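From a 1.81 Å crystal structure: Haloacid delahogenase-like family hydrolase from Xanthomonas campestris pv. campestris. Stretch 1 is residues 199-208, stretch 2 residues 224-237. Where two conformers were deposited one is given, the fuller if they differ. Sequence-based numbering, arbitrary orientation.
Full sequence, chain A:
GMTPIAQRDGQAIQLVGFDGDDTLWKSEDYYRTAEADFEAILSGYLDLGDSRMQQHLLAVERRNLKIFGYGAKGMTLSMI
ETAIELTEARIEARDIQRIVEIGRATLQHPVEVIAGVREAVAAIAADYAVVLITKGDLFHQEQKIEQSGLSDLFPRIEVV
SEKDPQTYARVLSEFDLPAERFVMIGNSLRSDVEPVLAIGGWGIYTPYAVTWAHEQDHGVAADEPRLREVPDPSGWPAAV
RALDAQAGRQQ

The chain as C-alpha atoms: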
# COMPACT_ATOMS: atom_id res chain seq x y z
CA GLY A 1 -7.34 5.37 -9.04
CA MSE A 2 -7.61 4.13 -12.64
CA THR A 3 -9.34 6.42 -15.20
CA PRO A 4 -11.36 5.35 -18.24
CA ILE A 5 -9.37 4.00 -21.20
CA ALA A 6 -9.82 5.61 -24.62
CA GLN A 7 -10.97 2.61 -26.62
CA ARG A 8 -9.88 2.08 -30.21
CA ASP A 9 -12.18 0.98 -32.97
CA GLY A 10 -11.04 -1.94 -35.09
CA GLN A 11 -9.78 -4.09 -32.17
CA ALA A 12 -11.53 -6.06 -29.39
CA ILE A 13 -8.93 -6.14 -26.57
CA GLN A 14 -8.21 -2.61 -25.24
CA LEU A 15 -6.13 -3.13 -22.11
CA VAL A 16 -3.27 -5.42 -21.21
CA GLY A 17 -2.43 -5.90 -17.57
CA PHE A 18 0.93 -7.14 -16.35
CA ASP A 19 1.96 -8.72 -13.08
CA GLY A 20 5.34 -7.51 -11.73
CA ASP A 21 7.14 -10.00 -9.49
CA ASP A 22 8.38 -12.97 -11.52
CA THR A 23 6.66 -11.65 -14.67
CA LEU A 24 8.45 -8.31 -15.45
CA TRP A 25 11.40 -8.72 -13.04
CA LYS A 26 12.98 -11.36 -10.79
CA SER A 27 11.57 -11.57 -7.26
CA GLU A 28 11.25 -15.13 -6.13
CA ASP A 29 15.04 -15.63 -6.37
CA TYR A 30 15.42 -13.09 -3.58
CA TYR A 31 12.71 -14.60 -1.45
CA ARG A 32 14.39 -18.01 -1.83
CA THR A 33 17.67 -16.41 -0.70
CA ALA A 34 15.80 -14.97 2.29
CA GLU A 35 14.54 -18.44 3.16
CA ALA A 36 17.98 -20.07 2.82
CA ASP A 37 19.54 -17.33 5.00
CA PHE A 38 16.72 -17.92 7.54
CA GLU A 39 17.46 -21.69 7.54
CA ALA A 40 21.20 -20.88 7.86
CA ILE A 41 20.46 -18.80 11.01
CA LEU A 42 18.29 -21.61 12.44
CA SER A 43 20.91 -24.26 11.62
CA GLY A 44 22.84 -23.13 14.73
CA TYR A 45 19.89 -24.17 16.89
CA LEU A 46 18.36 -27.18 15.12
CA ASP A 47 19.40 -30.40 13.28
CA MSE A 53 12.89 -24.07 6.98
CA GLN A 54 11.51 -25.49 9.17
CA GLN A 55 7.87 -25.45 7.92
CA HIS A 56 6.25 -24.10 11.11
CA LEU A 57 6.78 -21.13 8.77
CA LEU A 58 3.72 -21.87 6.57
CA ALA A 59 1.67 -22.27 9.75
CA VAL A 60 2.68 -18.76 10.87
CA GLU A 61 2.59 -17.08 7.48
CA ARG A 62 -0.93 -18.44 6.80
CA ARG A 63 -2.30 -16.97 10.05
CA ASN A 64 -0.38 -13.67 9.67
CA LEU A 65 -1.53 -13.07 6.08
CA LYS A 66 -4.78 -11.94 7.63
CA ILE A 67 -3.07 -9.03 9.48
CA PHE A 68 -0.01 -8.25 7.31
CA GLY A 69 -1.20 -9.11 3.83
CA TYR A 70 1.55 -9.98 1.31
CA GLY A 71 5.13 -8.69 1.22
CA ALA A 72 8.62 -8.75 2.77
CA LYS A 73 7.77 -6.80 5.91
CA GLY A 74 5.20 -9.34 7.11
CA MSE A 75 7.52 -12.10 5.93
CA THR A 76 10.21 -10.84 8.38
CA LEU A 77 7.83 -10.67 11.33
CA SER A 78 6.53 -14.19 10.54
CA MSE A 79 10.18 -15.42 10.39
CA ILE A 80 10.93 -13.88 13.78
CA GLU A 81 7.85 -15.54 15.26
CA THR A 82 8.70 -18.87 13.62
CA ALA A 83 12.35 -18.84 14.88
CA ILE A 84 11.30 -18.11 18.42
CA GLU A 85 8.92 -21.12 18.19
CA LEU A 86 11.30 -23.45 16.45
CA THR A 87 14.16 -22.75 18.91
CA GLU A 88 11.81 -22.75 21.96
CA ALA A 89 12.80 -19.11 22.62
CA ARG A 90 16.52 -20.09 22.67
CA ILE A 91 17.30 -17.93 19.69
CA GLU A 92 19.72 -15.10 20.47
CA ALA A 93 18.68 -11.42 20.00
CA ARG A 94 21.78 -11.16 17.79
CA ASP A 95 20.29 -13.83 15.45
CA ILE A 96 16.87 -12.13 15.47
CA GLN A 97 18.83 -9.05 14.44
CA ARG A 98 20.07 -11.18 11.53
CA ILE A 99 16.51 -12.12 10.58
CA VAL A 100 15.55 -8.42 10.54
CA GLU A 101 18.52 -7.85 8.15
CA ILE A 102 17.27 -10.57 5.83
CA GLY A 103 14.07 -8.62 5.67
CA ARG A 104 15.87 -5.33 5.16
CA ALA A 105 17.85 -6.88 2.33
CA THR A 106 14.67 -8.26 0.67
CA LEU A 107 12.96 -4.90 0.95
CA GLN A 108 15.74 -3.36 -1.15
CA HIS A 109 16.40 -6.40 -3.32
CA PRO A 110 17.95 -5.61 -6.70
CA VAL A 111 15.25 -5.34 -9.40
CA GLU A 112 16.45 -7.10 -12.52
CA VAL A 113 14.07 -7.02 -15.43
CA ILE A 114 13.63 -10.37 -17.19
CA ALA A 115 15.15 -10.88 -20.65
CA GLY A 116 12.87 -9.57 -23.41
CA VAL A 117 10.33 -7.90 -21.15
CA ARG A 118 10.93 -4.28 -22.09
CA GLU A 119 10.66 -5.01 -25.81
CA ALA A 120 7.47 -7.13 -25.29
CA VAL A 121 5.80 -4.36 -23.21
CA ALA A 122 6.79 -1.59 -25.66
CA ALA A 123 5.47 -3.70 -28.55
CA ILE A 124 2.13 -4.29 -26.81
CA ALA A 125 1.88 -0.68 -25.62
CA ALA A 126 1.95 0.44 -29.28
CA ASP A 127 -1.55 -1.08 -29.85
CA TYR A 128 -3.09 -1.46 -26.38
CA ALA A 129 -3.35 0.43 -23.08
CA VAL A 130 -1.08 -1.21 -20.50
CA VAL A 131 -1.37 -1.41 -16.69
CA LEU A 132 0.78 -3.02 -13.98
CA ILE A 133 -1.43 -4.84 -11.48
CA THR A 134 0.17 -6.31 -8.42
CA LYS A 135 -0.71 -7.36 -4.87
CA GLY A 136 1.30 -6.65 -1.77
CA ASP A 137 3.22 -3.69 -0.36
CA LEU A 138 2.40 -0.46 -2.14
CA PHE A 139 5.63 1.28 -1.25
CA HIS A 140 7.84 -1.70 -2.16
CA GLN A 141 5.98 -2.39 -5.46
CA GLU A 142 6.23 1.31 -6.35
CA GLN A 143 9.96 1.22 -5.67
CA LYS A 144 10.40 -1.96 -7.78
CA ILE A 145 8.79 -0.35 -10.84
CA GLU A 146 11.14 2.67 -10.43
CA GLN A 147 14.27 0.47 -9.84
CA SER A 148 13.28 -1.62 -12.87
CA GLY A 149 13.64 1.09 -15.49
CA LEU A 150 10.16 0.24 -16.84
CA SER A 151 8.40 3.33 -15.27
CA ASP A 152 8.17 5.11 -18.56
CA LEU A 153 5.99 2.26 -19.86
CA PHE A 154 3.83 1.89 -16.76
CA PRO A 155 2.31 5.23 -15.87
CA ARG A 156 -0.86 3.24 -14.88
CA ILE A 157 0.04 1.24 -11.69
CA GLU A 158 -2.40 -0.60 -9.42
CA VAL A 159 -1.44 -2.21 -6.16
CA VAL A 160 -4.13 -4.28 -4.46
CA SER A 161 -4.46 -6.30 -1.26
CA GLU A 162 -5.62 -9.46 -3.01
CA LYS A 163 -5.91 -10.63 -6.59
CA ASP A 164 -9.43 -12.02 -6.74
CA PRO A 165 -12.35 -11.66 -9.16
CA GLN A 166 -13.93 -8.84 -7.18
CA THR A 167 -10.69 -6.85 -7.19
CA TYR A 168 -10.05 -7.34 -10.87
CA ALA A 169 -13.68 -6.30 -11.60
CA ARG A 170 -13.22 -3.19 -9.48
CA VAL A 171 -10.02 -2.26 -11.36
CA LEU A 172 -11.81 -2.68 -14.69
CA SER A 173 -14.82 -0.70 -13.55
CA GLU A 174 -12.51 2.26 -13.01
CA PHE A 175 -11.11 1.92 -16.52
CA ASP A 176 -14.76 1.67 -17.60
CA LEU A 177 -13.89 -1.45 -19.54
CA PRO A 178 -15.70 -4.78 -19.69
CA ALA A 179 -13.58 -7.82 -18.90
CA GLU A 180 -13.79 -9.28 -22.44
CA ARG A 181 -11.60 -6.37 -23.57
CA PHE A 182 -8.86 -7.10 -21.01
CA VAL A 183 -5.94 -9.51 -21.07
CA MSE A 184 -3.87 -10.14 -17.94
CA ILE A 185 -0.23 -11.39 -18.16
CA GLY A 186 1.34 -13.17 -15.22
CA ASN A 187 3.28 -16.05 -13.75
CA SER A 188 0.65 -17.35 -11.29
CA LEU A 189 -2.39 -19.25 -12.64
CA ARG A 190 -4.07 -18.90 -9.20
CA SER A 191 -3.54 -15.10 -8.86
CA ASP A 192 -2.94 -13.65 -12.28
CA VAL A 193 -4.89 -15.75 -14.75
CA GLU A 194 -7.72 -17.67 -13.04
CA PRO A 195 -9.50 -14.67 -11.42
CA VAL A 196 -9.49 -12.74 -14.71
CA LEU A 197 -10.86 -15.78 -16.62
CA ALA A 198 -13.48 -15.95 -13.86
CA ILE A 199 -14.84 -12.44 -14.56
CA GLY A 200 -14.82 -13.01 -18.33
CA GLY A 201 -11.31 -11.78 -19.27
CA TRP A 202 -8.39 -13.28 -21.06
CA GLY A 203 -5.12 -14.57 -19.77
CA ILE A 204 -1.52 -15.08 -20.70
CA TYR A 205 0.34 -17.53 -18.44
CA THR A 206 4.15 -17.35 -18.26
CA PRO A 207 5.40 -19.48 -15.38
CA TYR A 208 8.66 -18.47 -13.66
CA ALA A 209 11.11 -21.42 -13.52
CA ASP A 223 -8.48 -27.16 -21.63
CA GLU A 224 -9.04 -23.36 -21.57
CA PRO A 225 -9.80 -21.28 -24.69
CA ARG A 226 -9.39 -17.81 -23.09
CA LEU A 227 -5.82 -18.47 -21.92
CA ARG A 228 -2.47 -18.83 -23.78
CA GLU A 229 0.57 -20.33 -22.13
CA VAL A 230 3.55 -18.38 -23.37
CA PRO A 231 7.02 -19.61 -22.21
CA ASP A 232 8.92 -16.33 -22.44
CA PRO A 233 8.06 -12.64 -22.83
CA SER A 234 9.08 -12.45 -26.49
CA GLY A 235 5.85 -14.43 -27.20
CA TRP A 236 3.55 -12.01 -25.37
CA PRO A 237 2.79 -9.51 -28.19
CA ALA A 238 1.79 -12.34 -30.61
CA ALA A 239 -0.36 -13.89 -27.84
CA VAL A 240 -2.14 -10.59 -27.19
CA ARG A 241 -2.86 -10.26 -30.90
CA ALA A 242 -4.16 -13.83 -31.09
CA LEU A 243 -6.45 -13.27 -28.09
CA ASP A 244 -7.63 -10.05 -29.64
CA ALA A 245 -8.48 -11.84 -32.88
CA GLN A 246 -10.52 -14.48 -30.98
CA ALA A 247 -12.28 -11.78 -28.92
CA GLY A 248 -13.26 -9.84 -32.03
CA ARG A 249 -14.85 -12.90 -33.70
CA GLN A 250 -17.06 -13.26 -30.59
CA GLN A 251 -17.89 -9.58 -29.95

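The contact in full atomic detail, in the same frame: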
# COMPACT_ATOMS: atom_id res chain seq x y z
N ILE A 199 -13.98 -13.60 -14.30
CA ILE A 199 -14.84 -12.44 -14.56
C ILE A 199 -15.10 -12.18 -16.04
O ILE A 199 -15.82 -11.25 -16.40
CB ILE A 199 -14.33 -11.15 -13.90
CG1 ILE A 199 -13.01 -10.68 -14.52
CG2 ILE A 199 -14.24 -11.31 -12.34
CD1 ILE A 199 -12.66 -9.23 -14.10
N GLY A 200 -14.56 -13.04 -16.90
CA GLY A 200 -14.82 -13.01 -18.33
C GLY A 200 -13.67 -12.45 -19.17
O GLY A 200 -13.85 -12.16 -20.34
N GLY A 201 -12.49 -12.34 -18.57
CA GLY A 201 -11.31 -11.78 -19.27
C GLY A 201 -10.48 -12.86 -19.93
O GLY A 201 -10.89 -14.02 -20.05
N TRP A 202 -9.31 -12.45 -20.35
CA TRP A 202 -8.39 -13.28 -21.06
C TRP A 202 -7.09 -13.27 -20.31
O TRP A 202 -6.81 -12.39 -19.54
CB TRP A 202 -8.14 -12.74 -22.47
CG TRP A 202 -9.41 -12.49 -23.25
CD1 TRP A 202 -10.17 -11.39 -23.21
CD2 TRP A 202 -10.02 -13.38 -24.18
NE1 TRP A 202 -11.24 -11.51 -24.06
CE2 TRP A 202 -11.17 -12.72 -24.68
CE3 TRP A 202 -9.72 -14.66 -24.65
CZ2 TRP A 202 -12.04 -13.31 -25.58
CZ3 TRP A 202 -10.60 -15.25 -25.57
CH2 TRP A 202 -11.73 -14.57 -26.04
N GLY A 203 -6.31 -14.32 -20.54
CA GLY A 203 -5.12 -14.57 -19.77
C GLY A 203 -3.95 -14.99 -20.62
O GLY A 203 -4.10 -15.73 -21.59
N ILE A 204 -2.78 -14.52 -20.24
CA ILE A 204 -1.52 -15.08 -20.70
C ILE A 204 -0.71 -15.55 -19.47
O ILE A 204 -0.42 -14.77 -18.55
CB ILE A 204 -0.73 -14.08 -21.50
CG1 ILE A 204 -1.46 -13.78 -22.82
CG2 ILE A 204 0.71 -14.57 -21.74
CD1 ILE A 204 -0.90 -12.52 -23.53
N TYR A 205 -0.36 -16.82 -19.49
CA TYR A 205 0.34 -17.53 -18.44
C TYR A 205 1.78 -17.80 -18.83
O TYR A 205 2.04 -18.57 -19.74
CB TYR A 205 -0.34 -18.83 -18.19
CG TYR A 205 0.30 -19.72 -17.15
CD1 TYR A 205 0.74 -19.19 -15.95
CD2 TYR A 205 0.42 -21.09 -17.35
CE1 TYR A 205 1.31 -20.01 -14.97
CE2 TYR A 205 0.98 -21.92 -16.41
CZ TYR A 205 1.43 -21.38 -15.22
OH TYR A 205 1.98 -22.17 -14.24
N THR A 206 2.70 -17.18 -18.09
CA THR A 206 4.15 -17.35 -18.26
C THR A 206 4.79 -17.74 -16.93
O THR A 206 5.19 -16.87 -16.14
CB THR A 206 4.81 -16.08 -18.80
OG1 THR A 206 4.25 -15.79 -20.08
CG2 THR A 206 6.31 -16.26 -18.98
N PRO A 207 4.86 -19.05 -16.67
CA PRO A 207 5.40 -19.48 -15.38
C PRO A 207 6.89 -19.12 -15.21
O PRO A 207 7.63 -19.06 -16.18
CB PRO A 207 5.15 -20.99 -15.40
CG PRO A 207 5.06 -21.36 -16.81
CD PRO A 207 4.43 -20.18 -17.49
N TYR A 208 7.29 -18.84 -13.97
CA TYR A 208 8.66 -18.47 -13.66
C TYR A 208 9.36 -19.72 -13.16
O TYR A 208 8.89 -20.34 -12.22
CB TYR A 208 8.67 -17.40 -12.58
CG TYR A 208 10.05 -16.84 -12.33
CD1 TYR A 208 10.66 -16.03 -13.29
CD2 TYR A 208 10.74 -17.10 -11.16
CE1 TYR A 208 11.92 -15.52 -13.10
CE2 TYR A 208 12.01 -16.58 -10.95
CZ TYR A 208 12.59 -15.79 -11.93
OH TYR A 208 13.84 -15.25 -11.74
N GLU A 224 -8.53 -24.69 -21.93
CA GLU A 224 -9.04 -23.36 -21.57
C GLU A 224 -8.86 -22.34 -22.71
O GLU A 224 -7.77 -21.81 -22.89
CB GLU A 224 -8.33 -22.85 -20.29
CG GLU A 224 -8.69 -21.43 -19.90
CD GLU A 224 -10.19 -21.21 -19.86
OE1 GLU A 224 -10.81 -21.84 -18.99
OE2 GLU A 224 -10.74 -20.43 -20.68
N PRO A 225 -9.93 -22.08 -23.47
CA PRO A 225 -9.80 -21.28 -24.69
C PRO A 225 -9.45 -19.80 -24.51
O PRO A 225 -8.95 -19.20 -25.45
CB PRO A 225 -11.18 -21.41 -25.35
CG PRO A 225 -12.12 -21.73 -24.23
CD PRO A 225 -11.31 -22.55 -23.26
N ARG A 226 -9.67 -19.23 -23.33
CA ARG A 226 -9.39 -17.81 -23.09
C ARG A 226 -8.00 -17.54 -22.47
O ARG A 226 -7.72 -16.44 -22.05
CB ARG A 226 -10.43 -17.21 -22.16
CG ARG A 226 -11.86 -17.43 -22.63
CD ARG A 226 -12.84 -16.83 -21.59
NE ARG A 226 -13.00 -15.37 -21.77
CZ ARG A 226 -13.64 -14.80 -22.79
NH1 ARG A 226 -14.17 -15.53 -23.76
NH2 ARG A 226 -13.75 -13.48 -22.84
N LEU A 227 -7.15 -18.56 -22.45
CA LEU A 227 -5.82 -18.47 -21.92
C LEU A 227 -4.82 -18.94 -23.00
O LEU A 227 -5.13 -19.85 -23.77
CB LEU A 227 -5.77 -19.45 -20.75
CG LEU A 227 -4.50 -19.83 -20.07
CD1 LEU A 227 -3.98 -18.59 -19.45
CD2 LEU A 227 -4.84 -20.85 -19.01
N ARG A 228 -3.65 -18.32 -23.04
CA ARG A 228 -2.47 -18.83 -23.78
C ARG A 228 -1.37 -19.05 -22.77
O ARG A 228 -1.18 -18.24 -21.85
CB ARG A 228 -1.98 -17.83 -24.81
CG ARG A 228 -2.98 -17.45 -25.87
CD ARG A 228 -3.15 -18.57 -26.88
NE ARG A 228 -4.07 -18.15 -27.94
CZ ARG A 228 -5.39 -18.29 -27.91
NH1 ARG A 228 -6.01 -18.84 -26.85
NH2 ARG A 228 -6.10 -17.85 -28.94
N GLU A 229 -0.63 -20.15 -22.92
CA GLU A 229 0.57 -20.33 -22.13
C GLU A 229 1.70 -19.93 -23.04
O GLU A 229 1.85 -20.47 -24.14
CB GLU A 229 0.74 -21.74 -21.61
CG GLU A 229 1.81 -21.80 -20.52
CD GLU A 229 1.99 -23.20 -19.97
OE1 GLU A 229 1.07 -24.02 -20.15
OE2 GLU A 229 3.06 -23.48 -19.39
N VAL A 230 2.46 -18.95 -22.59
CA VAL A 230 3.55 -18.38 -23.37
C VAL A 230 4.85 -18.49 -22.56
O VAL A 230 4.95 -17.89 -21.51
CB VAL A 230 3.26 -16.91 -23.67
CG1 VAL A 230 4.43 -16.31 -24.44
CG2 VAL A 230 1.90 -16.76 -24.42
N PRO A 231 5.83 -19.30 -23.02
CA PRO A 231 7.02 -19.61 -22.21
C PRO A 231 7.94 -18.43 -21.86
O PRO A 231 8.51 -18.42 -20.79
CB PRO A 231 7.78 -20.64 -23.06
CG PRO A 231 6.82 -21.13 -24.04
CD PRO A 231 5.83 -20.05 -24.29
N ASP A 232 8.10 -17.46 -22.74
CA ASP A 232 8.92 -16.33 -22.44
C ASP A 232 8.30 -15.05 -22.98
O ASP A 232 7.41 -15.12 -23.82
CB ASP A 232 10.37 -16.55 -22.91
CG ASP A 232 10.54 -16.31 -24.38
OD1 ASP A 232 10.22 -17.26 -25.13
OD2 ASP A 232 11.00 -15.19 -24.76
N PRO A 233 8.71 -13.89 -22.45
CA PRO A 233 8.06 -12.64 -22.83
C PRO A 233 8.05 -12.31 -24.30
O PRO A 233 7.17 -11.57 -24.74
CB PRO A 233 8.82 -11.58 -22.03
CG PRO A 233 9.37 -12.31 -20.89
CD PRO A 233 9.74 -13.65 -21.43
N SER A 234 9.04 -12.75 -25.06
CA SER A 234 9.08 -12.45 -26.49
C SER A 234 7.81 -12.94 -27.23
O SER A 234 7.40 -12.38 -28.27
CB SER A 234 10.37 -12.99 -27.15
OG SER A 234 10.44 -14.40 -27.12
N GLY A 235 7.14 -13.94 -26.66
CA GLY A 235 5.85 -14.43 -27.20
C GLY A 235 4.59 -13.65 -26.80
O GLY A 235 3.52 -13.89 -27.35
N TRP A 236 4.72 -12.67 -25.90
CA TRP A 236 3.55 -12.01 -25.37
C TRP A 236 2.79 -11.17 -26.42
O TRP A 236 1.57 -11.19 -26.41
CB TRP A 236 3.90 -11.08 -24.20
CG TRP A 236 4.34 -11.73 -22.92
CD1 TRP A 236 4.18 -13.01 -22.56
CD2 TRP A 236 4.94 -11.07 -21.80
NE1 TRP A 236 4.68 -13.23 -21.29
CE2 TRP A 236 5.17 -12.05 -20.80
CE3 TRP A 236 5.42 -9.76 -21.58
CZ2 TRP A 236 5.77 -11.76 -19.58
CZ3 TRP A 236 6.03 -9.46 -20.38
CH2 TRP A 236 6.19 -10.45 -19.38
N PRO A 237 3.51 -10.36 -27.24
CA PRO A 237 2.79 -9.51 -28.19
C PRO A 237 1.95 -10.33 -29.18
O PRO A 237 0.76 -10.02 -29.39
CB PRO A 237 3.93 -8.70 -28.86
CG PRO A 237 5.07 -8.76 -27.87
CD PRO A 237 4.97 -10.11 -27.29
O HOH W 1 7.57 -19.79 -18.77

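Ile204 lies at the apolar centre of the contact. Its CG2 packs 3.7 Å from Val230 CG2 and 3.9 Å from Trp236 CD1. On the other face of the sheet, Tyr205 CB meets Leu227 CD1 at 3.9 Å. Gly203 shares that face, and a CB there would come tight against Leu227 CD1.

The two strands, 202-205 and 227-229, run parallel, 10° apart. Four backbone hydrogen bonds join them and the residues beside them. Gly203 N donates to Arg226 O (3.0 Å) and Arg228 N to Gly203 O (3.0 Å). Tyr205 N then donates to Arg228 O (2.9 Å) and Val230 N to Tyr205 O (2.9 Å). Stretch 1 thus bonds through alternate residues, as parallel pairing requires.

Beyond the strands, Thr206 OG1 links two groups. It donates to Val230 O (2.6 Å) and accepts from Trp236 NE1 (2.9 Å), which ties the tryptophan to the strand end. One water donates to both Pro207 O (2.7 Å) and Pro231 O (2.6 Å).

At the opposite end, Arg226 forms the polar edge. Its CZ sits 3.7 Å from the centroid of the six-membered ring of Trp202, over the face, a cation-pi contact. In the guanidinium plane, NH2 donates to Gly200 O (2.8 Å) and NE to Gly201 O (3.0 Å).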